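Local structure of avirulence protein AvrptoB (Pseudomonas syringae, 2FD4) at residues D8-Q13 against L108-I113; R18-A23 against Y116-V121. The protein acts as a virulence effector that suppresses programmed cell death and immunity in susceptible plants, and carries in this C-terminal domain an E3 ubiquitin ligase of the RING-finger/U-box kind. All coordinates share one frame; numbering follows the deposited sequence.

Overall arrangement
From the N terminus the chain first passes through 8-13, a turn leading into a short 3-10 segment, and soon enters strand 18-21. It then builds strands 61-65 and 83-87 and helix 88-97 before it returns. Contact 1 closes this long excursion where loop 108-113 comes back to 8-13. Contact 2 closes it again when strand 117-121 pairs with strand 18-21. The two closures cross, because their segments alternate along the chain. Their centres lie about 16 Å apart, and Leu108 packs on Tyr116 between them. Together they tie the N-terminal part to the C-terminal end of the E3 ligase domain, at its sheet and beside helix 88-97.

Contact 1 of 2, residues D8-Q13 against L108-I113; sequences DPIASQ and LNAENI
A loop-to-loop junction of the E3 ligase domain brings Gln13 and Ile10 against Ala110 and Ile113. The amide of Gln13 is the polar link. NE2 donates to Ala110 O at 2.9 Å, nearly straight (170°), in the carbonyl plane and on a lone pair. It also donates to Pro9 O at 3.0 Å. Both acceptors lie close to the amide plane, so the two bonds fix its rotation. A water bridges Gln13 OE1 (2.6 Å) and Ala110 O (2.9 Å). CG2 of Ile113 sits 3.5 Å from both OE1 and NE2 of Gln13.

The chain turns at Asp8. Asp8 OD1 accepts from the backbone N of Ile10, an Asx turn, and from the N of Ala11; the two donors come from opposite faces of the carboxylate plane. Ile10 follows, with CG1 anti to its carbonyl carbon (chi1 -63°) and 3.7 Å from Ala110 N. Its other branch, CG2, meets Ile113 CG1 at 4.1 Å, the two side chains crossing at about a right angle. Ile10 also touches Leu95 of helix 88-97, and Ile113 touches Leu64 of strand 61-65. The side chain of Ile10 is about 8 Å from that of Phe94, a probable E2-binding residue.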
ATOM      1  N   ASP A   8      13.212   2.149  -5.505  1.00 50.26           N
ATOM      2  CA  ASP A   8      12.009   2.133  -6.329  1.00 48.64           C
ATOM      3  C   ASP A   8      11.262   3.464  -6.179  1.00 47.54           C
ATOM      4  O   ASP A   8      11.075   3.931  -5.059  1.00 48.31           O
ATOM      5  CB  ASP A   8      11.139   0.949  -5.941  1.00 50.29           C
ATOM      6  CG  ASP A   8       9.941   0.808  -6.803  1.00 52.09           C
ATOM      7  OD1 ASP A   8       9.022   1.631  -6.607  1.00 49.58           O
ATOM      8  OD2 ASP A   8       9.905  -0.097  -7.692  1.00 57.33           O
ATOM      9  N   PRO A   9      10.864   4.112  -7.312  1.00 47.70           N
ATOM     10  CA  PRO A   9      10.213   5.440  -7.369  1.00 47.33           C
ATOM     11  C   PRO A   9       8.837   5.507  -6.672  1.00 47.81           C
ATOM     12  O   PRO A   9       8.363   6.605  -6.305  1.00 46.79           O
ATOM     13  CB  PRO A   9      10.050   5.715  -8.858  1.00 48.94           C
ATOM     14  CG  PRO A   9      10.682   4.581  -9.585  1.00 47.97           C
ATOM     15  CD  PRO A   9      11.192   3.573  -8.645  1.00 47.75           C
ATOM     16  N   ILE A  10       8.213   4.339  -6.525  1.00 47.80           N
ATOM     17  CA  ILE A  10       6.909   4.187  -5.844  1.00 47.23           C
ATOM     18  C   ILE A  10       7.158   3.760  -4.395  1.00 47.51           C
ATOM     19  O   ILE A  10       6.739   4.464  -3.493  1.00 46.59           O
ATOM     20  CB  ILE A  10       6.002   3.179  -6.577  1.00 47.50           C
ATOM     21  CG1 ILE A  10       5.691   3.711  -7.971  1.00 46.26           C
ATOM     22  CG2 ILE A  10       4.718   2.850  -5.749  1.00 47.83           C
ATOM     23  CD1 ILE A  10       4.987   2.732  -8.829  1.00 47.71           C
ATOM     24  N   ALA A  11       7.875   2.657  -4.162  1.00 48.23           N
ATOM     25  CA  ALA A  11       8.004   2.192  -2.768  1.00 48.73           C
ATOM     26  C   ALA A  11       8.775   3.198  -1.860  1.00 49.43           C
ATOM     27  O   ALA A  11       8.591   3.211  -0.602  1.00 47.85           O
ATOM     28  CB  ALA A  11       8.646   0.819  -2.694  1.00 49.71           C
ATOM     29  N   SER A  12       9.660   4.005  -2.454  1.00 48.53           N
ATOM     30  CA  SER A  12      10.377   5.040  -1.700  1.00 47.94           C
ATOM     31  C   SER A  12       9.426   6.146  -1.131  1.00 47.26           C
ATOM     32  O   SER A  12       9.812   6.922  -0.271  1.00 46.85           O
ATOM     33  CB  SER A  12      11.491   5.672  -2.513  1.00 49.18           C
ATOM     34  OG  SER A  12      10.948   6.540  -3.509  1.00 47.86           O
ATOM     35  N   GLN A  13       8.178   6.182  -1.578  1.00 46.89           N
ATOM     36  CA  GLN A  13       7.192   7.130  -1.004  1.00 47.75           C
ATOM     37  C   GLN A  13       6.482   6.665   0.270  1.00 47.23           C
ATOM     38  O   GLN A  13       5.725   7.417   0.900  1.00 47.15           O
ATOM     39  CB  GLN A  13       6.156   7.468  -2.061  1.00 48.55           C
ATOM     40  CG  GLN A  13       6.736   8.284  -3.159  1.00 48.84           C
ATOM     41  CD  GLN A  13       5.728   8.674  -4.199  1.00 47.89           C
ATOM     42  OE1 GLN A  13       4.761   9.382  -3.894  1.00 48.82           O
ATOM     43  NE2 GLN A  13       5.935   8.230  -5.440  1.00 44.45           N
ATOM     44  N   LEU A 108      -2.111   4.340 -12.270  1.00 47.87           N
ATOM     45  CA  LEU A 108      -1.494   4.403 -10.933  1.00 47.72           C
ATOM     46  C   LEU A 108       0.020   4.234 -11.108  1.00 47.57           C
ATOM     47  O   LEU A 108       0.491   3.264 -11.691  1.00 46.48           O
ATOM     48  CB  LEU A 108      -2.038   3.311 -10.038  1.00 46.17           C
ATOM     49  CG  LEU A 108      -1.685   3.380  -8.543  1.00 46.85           C
ATOM     50  CD1 LEU A 108      -2.354   4.557  -7.912  1.00 49.53           C
ATOM     51  CD2 LEU A 108      -2.123   2.151  -7.845  1.00 48.85           C
ATOM     52  N   ASN A 109       0.765   5.203 -10.601  1.00 48.32           N
ATOM     53  CA  ASN A 109       2.220   5.316 -10.817  1.00 47.82           C
ATOM     54  C   ASN A 109       2.821   6.183  -9.694  1.00 47.66           C
ATOM     55  O   ASN A 109       2.114   6.534  -8.720  1.00 47.31           O
ATOM     56  CB  ASN A 109       2.482   5.888 -12.250  1.00 48.14           C
ATOM     57  CG  ASN A 109       1.776   7.203 -12.505  1.00 47.37           C
ATOM     58  OD1 ASN A 109       1.460   7.930 -11.570  1.00 49.06           O
ATOM     59  ND2 ASN A 109       1.486   7.516 -13.802  1.00 48.21           N
ATOM     60  N   ALA A 110       4.125   6.483  -9.794  1.00 47.24           N
ATOM     61  CA  ALA A 110       4.832   7.332  -8.798  1.00 47.02           C
ATOM     62  C   ALA A 110       4.172   8.663  -8.631  1.00 47.28           C
ATOM     63  O   ALA A 110       4.136   9.234  -7.542  1.00 48.06           O
ATOM     64  CB  ALA A 110       6.307   7.543  -9.176  1.00 47.75           C
ATOM     65  N   GLU A 111       3.638   9.186  -9.738  1.00 47.58           N
ATOM     66  CA  GLU A 111       3.083  10.487  -9.741  1.00 47.47           C
ATOM     67  C   GLU A 111       1.878  10.617  -8.801  1.00 47.39           C
ATOM     68  O   GLU A 111       1.736  11.637  -8.150  1.00 48.86           O
ATOM     69  CB  GLU A 111       2.708  10.863 -11.184  1.00 48.24           C
ATOM     70  CG  GLU A 111       3.869  11.104 -12.117  1.00 51.96           C
ATOM     71  CD  GLU A 111       4.882   9.943 -12.311  1.00 55.85           C
ATOM     72  OE1 GLU A 111       4.476   8.784 -12.491  1.00 55.73           O
ATOM     73  OE2 GLU A 111       6.124  10.224 -12.347  1.00 60.78           O
ATOM     74  N   ASN A 112       0.996   9.623  -8.732  1.00 46.82           N
ATOM     75  CA  ASN A 112      -0.236   9.758  -7.943  1.00 47.42           C
ATOM     76  C   ASN A 112      -0.430   8.735  -6.802  1.00 47.36           C
ATOM     77  O   ASN A 112      -1.464   8.722  -6.136  1.00 46.20           O
ATOM     78  CB  ASN A 112      -1.462   9.724  -8.869  1.00 47.54           C
ATOM     79  CG  ASN A 112      -1.722   8.338  -9.494  1.00 48.98           C
ATOM     80  OD1 ASN A 112      -0.882   7.432  -9.448  1.00 49.52           O
ATOM     81  ND2 ASN A 112      -2.913   8.185 -10.096  1.00 49.16           N
ATOM     82  N   ILE A 113       0.568   7.890  -6.511  1.00 47.76           N
ATOM     83  CA  ILE A 113       0.333   6.807  -5.524  1.00 46.58           C
ATOM     84  C   ILE A 113      -0.068   7.383  -4.145  1.00 47.18           C
ATOM     85  O   ILE A 113      -0.897   6.812  -3.420  1.00 46.58           O
ATOM     86  CB  ILE A 113       1.592   5.890  -5.411  1.00 47.52           C
ATOM     87  CG1 ILE A 113       1.341   4.745  -4.436  1.00 48.06           C
ATOM     88  CG2 ILE A 113       2.791   6.673  -5.001  1.00 45.46           C
ATOM     89  CD1 ILE A 113       0.262   3.823  -4.846  1.00 50.07           C
TER
HETATM   90  O   HOH W   1       2.602  10.151  -5.204  1.00 36.30           O

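Contact 2 of 2, residues R18-A23 against Y116-V121; sequences RTISKA and YAFRIV
Arg18 lies against Phe118 where strand 18-21 pairs in parallel with strand 117-121, at one border of the domain's mixed four-stranded sheet. Arg18 crosses the phenyl ring obliquely, from CB to its tip. CB is 3.7 Å from Phe118 CD1. CD is 3.8 Å from Phe118 CE1. A bend at chi3 (-77°) sets NE 3.6 Å from the same CE1. CZ of Arg18 comes 3.5 Å from Phe118 CZ, which lies over the centre of one guanidinium face. The guanidinium and ring planes are 38° apart, so this is a tilted contact and not a flat stack. The tip is held by backbone carbonyls: NH2 bonds to Ala114 O and NH1 to Gln73 O. NE and the backbone N of Arg18 both donate to a water, which in turn donates to Ala117 O.

Ile20 points to the same face of the sheet. Its CD1 meets Phe118 CB at 3.4 Å, while its CB faces Ile120 CD1. Leu83 of strand 83-87 touches both Ile20 and Phe118. On the other face, Thr19 and Arg119 run side by side, and Thr19 CG2 lies over one face of the Arg119 guanidinium. CG1 of Val121 also approaches Thr19 CG2.

The backbones are joined by a parallel ladder. Arg119 N donates to Arg18 O, and Ile20 N returns a bond to Arg119 O at 3.0 Å. The ladder continues with Val121 N, which donates to Ile20 O at 3.0 Å with an N-H...O angle of 168°.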
ATOM      1  N   ARG A  18       0.171   9.521   3.891  1.00 48.81           N
ATOM      2  CA  ARG A  18      -0.824   9.697   4.960  1.00 48.53           C
ATOM      3  C   ARG A  18      -0.901   8.390   5.712  1.00 48.79           C
ATOM      4  O   ARG A  18      -0.653   7.309   5.143  1.00 49.39           O
ATOM      5  CB  ARG A  18      -2.205  10.015   4.400  1.00 47.29           C
ATOM      6  CG  ARG A  18      -2.292  11.415   3.767  1.00 46.19           C
ATOM      7  CD  ARG A  18      -3.572  11.594   3.042  1.00 48.25           C
ATOM      8  NE  ARG A  18      -3.547  10.893   1.749  1.00 46.33           N
ATOM      9  CZ  ARG A  18      -4.516  10.884   0.874  1.00 47.86           C
ATOM     10  NH1 ARG A  18      -5.651  11.543   1.087  1.00 47.66           N
ATOM     11  NH2 ARG A  18      -4.345  10.190  -0.260  1.00 46.33           N
ATOM     12  N   THR A  19      -1.256   8.474   6.991  1.00 48.12           N
ATOM     13  CA  THR A  19      -1.267   7.291   7.838  1.00 48.19           C
ATOM     14  C   THR A  19      -2.645   6.987   8.394  1.00 48.12           C
ATOM     15  O   THR A  19      -3.524   7.839   8.444  1.00 47.57           O
ATOM     16  CB  THR A  19      -0.248   7.379   8.969  1.00 48.03           C
ATOM     17  OG1 THR A  19      -0.622   8.405   9.934  1.00 48.09           O
ATOM     18  CG2 THR A  19       1.142   7.630   8.393  1.00 50.60           C
ATOM     19  N   ILE A  20      -2.815   5.725   8.754  1.00 47.62           N
ATOM     20  CA  ILE A  20      -3.988   5.229   9.373  1.00 46.96           C
ATOM     21  C   ILE A  20      -3.484   4.328  10.452  1.00 47.20           C
ATOM     22  O   ILE A  20      -2.665   3.499  10.222  1.00 45.74           O
ATOM     23  CB  ILE A  20      -4.880   4.456   8.411  1.00 46.51           C
ATOM     24  CG1 ILE A  20      -5.370   5.362   7.275  1.00 45.92           C
ATOM     25  CG2 ILE A  20      -6.093   3.890   9.123  1.00 48.43           C
ATOM     26  CD1 ILE A  20      -6.015   4.543   6.141  1.00 47.55           C
ATOM     27  N   SER A  21      -3.952   4.538  11.667  1.00 47.46           N
ATOM     28  CA  SER A  21      -3.518   3.736  12.781  1.00 49.32           C
ATOM     29  C   SER A  21      -4.060   2.341  12.662  1.00 49.59           C
ATOM     30  O   SER A  21      -5.125   2.160  12.114  1.00 49.96           O
ATOM     31  CB  SER A  21      -4.028   4.394  14.063  1.00 49.59           C
ATOM     32  OG  SER A  21      -3.667   5.749  13.938  1.00 51.72           O
ATOM     33  N   LYS A  22      -3.347   1.369  13.222  1.00 51.06           N
ATOM     34  CA  LYS A  22      -3.839   0.004  13.313  1.00 51.86           C
ATOM     35  C   LYS A  22      -5.228  -0.057  13.908  1.00 52.74           C
ATOM     36  O   LYS A  22      -6.018  -0.921  13.537  1.00 54.25           O
ATOM     37  CB  LYS A  22      -2.893  -0.861  14.134  1.00 51.63           C
ATOM     38  CG  LYS A  22      -3.265  -2.329  14.093  1.00 52.86           C
ATOM     39  CD  LYS A  22      -2.054  -3.240  14.188  1.00 53.88           C
ATOM     40  CE  LYS A  22      -1.865  -3.794  15.578  1.00 55.60           C
ATOM     41  NZ  LYS A  22      -0.617  -4.604  15.637  1.00 56.92           N
ATOM     42  N   ALA A  23      -5.521   0.853  14.842  1.00 53.02           N
ATOM     43  CA  ALA A  23      -6.830   0.966  15.471  1.00 52.62           C
ATOM     44  C   ALA A  23      -7.788   1.829  14.650  1.00 52.86           C
ATOM     45  O   ALA A  23      -7.785   1.796  13.406  1.00 52.39           O
ATOM     46  CB  ALA A  23      -6.666   1.558  16.845  1.00 52.70           C
ATOM     47  N   TYR A 116      -3.628   7.674  -3.291  1.00 46.62           N
ATOM     48  CA  TYR A 116      -4.362   6.464  -3.103  1.00 46.64           C
ATOM     49  C   TYR A 116      -3.912   5.654  -1.929  1.00 45.68           C
ATOM     50  O   TYR A 116      -4.721   4.889  -1.450  1.00 44.99           O
ATOM     51  CB  TYR A 116      -4.242   5.551  -4.343  1.00 46.96           C
ATOM     52  CG  TYR A 116      -4.979   5.979  -5.584  1.00 45.50           C
ATOM     53  CD1 TYR A 116      -6.195   5.402  -5.908  1.00 46.91           C
ATOM     54  CD2 TYR A 116      -4.405   6.828  -6.511  1.00 46.20           C
ATOM     55  CE1 TYR A 116      -6.846   5.716  -7.023  1.00 46.88           C
ATOM     56  CE2 TYR A 116      -5.058   7.141  -7.689  1.00 48.99           C
ATOM     57  CZ  TYR A 116      -6.296   6.566  -7.920  1.00 51.12           C
ATOM     58  OH  TYR A 116      -7.009   6.817  -9.049  1.00 51.50           O
ATOM     59  N   ALA A 117      -2.628   5.725  -1.541  1.00 46.34           N
ATOM     60  CA  ALA A 117      -2.045   4.777  -0.561  1.00 44.47           C
ATOM     61  C   ALA A 117      -1.918   5.405   0.833  1.00 45.61           C
ATOM     62  O   ALA A 117      -1.564   6.584   0.962  1.00 43.74           O
ATOM     63  CB  ALA A 117      -0.707   4.257  -1.026  1.00 45.85           C
ATOM     64  N   PHE A 118      -2.229   4.592   1.843  1.00 44.93           N
ATOM     65  CA  PHE A 118      -2.170   4.997   3.267  1.00 45.31           C
ATOM     66  C   PHE A 118      -1.263   4.006   3.973  1.00 45.13           C
ATOM     67  O   PHE A 118      -1.403   2.795   3.794  1.00 44.92           O
ATOM     68  CB  PHE A 118      -3.569   4.945   3.851  1.00 44.98           C
ATOM     69  CG  PHE A 118      -4.457   5.967   3.260  1.00 46.00           C
ATOM     70  CD1 PHE A 118      -4.539   7.222   3.833  1.00 44.28           C
ATOM     71  CD2 PHE A 118      -5.165   5.711   2.094  1.00 44.18           C
ATOM     72  CE1 PHE A 118      -5.328   8.207   3.280  1.00 44.58           C
ATOM     73  CE2 PHE A 118      -5.956   6.699   1.516  1.00 42.63           C
ATOM     74  CZ  PHE A 118      -6.039   7.952   2.121  1.00 45.63           C
ATOM     75  N   ARG A 119      -0.237   4.494   4.658  1.00 44.06           N
ATOM     76  CA  ARG A 119       0.618   3.638   5.466  1.00 44.46           C
ATOM     77  C   ARG A 119      -0.024   3.268   6.807  1.00 45.85           C
ATOM     78  O   ARG A 119      -0.508   4.142   7.543  1.00 44.24           O
ATOM     79  CB  ARG A 119       1.975   4.345   5.669  1.00 44.85           C
ATOM     80  CG  ARG A 119       2.858   3.643   6.617  1.00 44.43           C
ATOM     81  CD  ARG A 119       4.262   4.140   6.509  1.00 47.57           C
ATOM     82  NE  ARG A 119       4.406   5.395   7.160  1.00 47.61           N
ATOM     83  CZ  ARG A 119       4.690   5.587   8.449  1.00 50.42           C
ATOM     84  NH1 ARG A 119       4.908   4.574   9.310  1.00 53.16           N
ATOM     85  NH2 ARG A 119       4.762   6.823   8.903  1.00 46.26           N
ATOM     86  N   ILE A 120      -0.071   1.955   7.114  1.00 45.62           N
ATOM     87  CA  ILE A 120      -0.682   1.517   8.358  1.00 46.89           C
ATOM     88  C   ILE A 120       0.375   1.491   9.474  1.00 47.24           C
ATOM     89  O   ILE A 120       1.433   0.863   9.334  1.00 46.82           O
ATOM     90  CB  ILE A 120      -1.362   0.149   8.219  1.00 46.78           C
ATOM     91  CG1 ILE A 120      -2.235   0.092   6.958  1.00 46.66           C
ATOM     92  CG2 ILE A 120      -2.225  -0.152   9.458  1.00 45.94           C
ATOM     93  CD1 ILE A 120      -3.132   1.304   6.755  1.00 47.75           C
ATOM     94  N   VAL A 121       0.078   2.210  10.544  1.00 47.16           N
ATOM     95  CA  VAL A 121       0.954   2.342  11.705  1.00 47.76           C
ATOM     96  C   VAL A 121       0.308   1.760  12.966  1.00 47.79           C
ATOM     97  O   VAL A 121      -0.913   1.587  13.036  1.00 47.63           O
ATOM     98  CB  VAL A 121       1.317   3.822  11.975  1.00 47.83           C
ATOM     99  CG1 VAL A 121       1.998   4.437  10.749  1.00 46.53           C
ATOM    100  CG2 VAL A 121       0.088   4.644  12.367  1.00 47.11           C
TER
HETATM  101  O   HOH W   2      -1.163   9.240   1.170  1.00 40.04           O